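Local coordinates for protein salivary cystatin-L (Ixodes scapularis, PDB 4ZM8) that inhibits papain-like cysteine proteases, including host cathepsins L and S, helping to suppress host immune responses and supporting tick feeding, at the interface of chains A and B. Residues are numbered along the deposited sequence; one frame, centred on the assembly and turned at random. Chains: chain A/B, Putative secreted cystatin.

The interface of chains A and B. Residues chain A 19, 22, 49-51; chain B 57-59, 61.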
loop_
_atom_site.group_PDB
_atom_site.type_symbol
_atom_site.label_atom_id
_atom_site.label_comp_id
_atom_site.label_asym_id
_atom_site.label_seq_id
_atom_site.Cartn_x
_atom_site.Cartn_y
_atom_site.Cartn_z
ATOM N N PHE A 19 1.564 14.977 -16.029
ATOM C CA PHE A 19 0.494 13.990 -15.889
ATOM C C PHE A 19 0.492 13.089 -17.101
ATOM O O PHE A 19 0.139 11.906 -17.018
ATOM C CB PHE A 19 -0.889 14.643 -15.740
ATOM C CG PHE A 19 -1.008 15.560 -14.570
ATOM C CD1 PHE A 19 -0.154 15.442 -13.488
ATOM C CD2 PHE A 19 -1.981 16.540 -14.546
ATOM C CE1 PHE A 19 -0.257 16.295 -12.408
ATOM C CE2 PHE A 19 -2.098 17.396 -13.455
ATOM C CZ PHE A 19 -1.230 17.270 -12.388
ATOM N N LEU A 22 3.239 10.616 -16.717
ATOM C CA LEU A 22 2.908 9.587 -15.744
ATOM C C LEU A 22 1.946 8.579 -16.335
ATOM O O LEU A 22 1.974 7.400 -15.990
ATOM C CB LEU A 22 2.321 10.210 -14.473
ATOM C CG LEU A 22 3.290 10.130 -13.284
ATOM C CD1 LEU A 22 4.708 10.445 -13.727
ATOM C CD2 LEU A 22 2.868 11.070 -12.161
ATOM N N VAL A 49 -7.578 13.470 -13.907
ATOM C CA VAL A 49 -6.431 13.398 -13.015
ATOM C C VAL A 49 -6.787 13.886 -11.613
ATOM O O VAL A 49 -7.100 15.065 -11.420
ATOM C CB VAL A 49 -5.247 14.227 -13.542
ATOM C CG1 VAL A 49 -4.138 14.290 -12.503
ATOM C CG2 VAL A 49 -4.727 13.639 -14.816
ATOM N N GLU A 50 -6.733 12.968 -10.646
ATOM C CA GLU A 50 -6.945 13.288 -9.235
ATOM C C GLU A 50 -5.695 12.943 -8.447
ATOM O O GLU A 50 -5.218 11.811 -8.518
ATOM C CB GLU A 50 -8.134 12.517 -8.664
ATOM C CG GLU A 50 -9.400 12.623 -9.470
ATOM C CD GLU A 50 -10.344 11.490 -9.171
ATOM O OE1 GLU A 50 -10.134 10.387 -9.710
ATOM O OE2 GLU A 50 -11.289 11.688 -8.372
ATOM N N THR A 51 -5.160 13.906 -7.700
ATOM C CA THR A 51 -3.988 13.643 -6.873
ATOM C C THR A 51 -4.378 13.558 -5.406
ATOM O O THR A 51 -5.522 13.838 -5.037
ATOM C CB THR A 51 -2.908 14.709 -7.030
ATOM O OG1 THR A 51 -3.440 15.976 -6.636
ATOM C CG2 THR A 51 -2.446 14.785 -8.456
ATOM N N THR B 57 2.918 11.458 -3.320
ATOM C CA THR B 57 1.622 11.840 -3.846
ATOM C C THR B 57 1.030 10.785 -4.769
ATOM O O THR B 57 1.727 10.181 -5.574
ATOM C CB THR B 57 1.699 13.201 -4.583
ATOM O OG1 THR B 57 0.652 13.270 -5.563
ATOM C CG2 THR B 57 3.052 13.421 -5.211
ATOM N N ASN B 58 -0.268 10.549 -4.608
ATOM C CA ASN B 58 -0.978 9.514 -5.343
ATOM C C ASN B 58 -1.681 10.074 -6.564
ATOM O O ASN B 58 -2.460 11.010 -6.450
ATOM C CB ASN B 58 -2.000 8.836 -4.447
ATOM C CG ASN B 58 -1.475 7.559 -3.845
ATOM O OD1 ASN B 58 -0.637 6.890 -4.438
ATOM N ND2 ASN B 58 -1.976 7.202 -2.670
ATOM N N TYR B 59 -1.407 9.502 -7.732
ATOM C CA TYR B 59 -2.011 9.993 -8.957
ATOM C C TYR B 59 -3.062 9.029 -9.478
ATOM O O TYR B 59 -2.726 8.012 -10.081
ATOM C CB TYR B 59 -0.948 10.225 -10.025
ATOM C CG TYR B 59 0.068 11.278 -9.657
ATOM C CD1 TYR B 59 1.218 10.947 -8.960
ATOM C CD2 TYR B 59 -0.117 12.603 -10.011
ATOM C CE1 TYR B 59 2.159 11.910 -8.620
ATOM C CE2 TYR B 59 0.817 13.581 -9.671
ATOM C CZ TYR B 59 1.954 13.228 -8.979
ATOM O OH TYR B 59 2.884 14.189 -8.646
ATOM N N LEU B 61 -5.463 8.189 -12.245
ATOM C CA LEU B 61 -5.528 8.563 -13.647
ATOM C C LEU B 61 -6.643 7.831 -14.363
ATOM O O LEU B 61 -6.638 6.602 -14.441
ATOM C CB LEU B 61 -4.196 8.263 -14.326
ATOM C CG LEU B 61 -3.020 8.925 -13.622
ATOM C CD1 LEU B 61 -1.731 8.503 -14.260
ATOM C CD2 LEU B 61 -3.168 10.419 -13.653
#
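B:Tyr59 reaches from its strand toward the helix of the partner chain and lays its ring against A:Leu22, which meets it at about a right angle. The methyl CD2 of A:Leu22 stands over the middle of the phenol face, 3.6 Å from the ring centroid, in a CH-pi contact. The opposite face is backed from within chain B by the hydroxyl oxygen OG1 of B:Thr57, displaced toward the rim. CG of the tyrosine lies anti to the carbonyl carbon (chi1 -63°), and chi2 of 89° turns one face of the ring to A:Leu22. A:Thr51, running alongside and pointing the same way, brings its methyl CG2 to 3.5 Å from CD2 of B:Tyr59, obliquely from outside the CD2/CE2 rim and on the B:Thr57 side, so chain A meets the ring from both sides. A:Phe19 comes crosswise from the helix and approaches from beyond the rim, its CE1 4.0 Å from CE2 of the tyrosine and slightly toward the A:Leu22 side.

Two residues along each strand, A:Val49 and B:Leu61 lie side by side on the same surface of the sheet. Here CD2 of B:Leu61 packs 3.8 Å from CG2 of A:Val49. The other valine methyl, CG1, rests over the rim of the A:Phe19 ring, linking the strand pair to the helix from within chain A. The patch is thus mainly apolar, with aromatic and aliphatic groups filling the layer between helix and sheet.

Dimers of this protein form in vitro but probably not in vivo, and they are predicted to be inactive because dimerization disrupts the interaction with target proteases. A:Val49 and A:Thr51 form antiparallel bridges with B:Leu61 and B:Tyr59, respectively, within the long strand 45-68 of each chain. Helix 17-32 of chain A covers this sheet, so strand residues of chain B complete the hydrophobic core beneath it, consistent with a domain-swapped dimer, and the twofold repeats the arrangement in the other lobe.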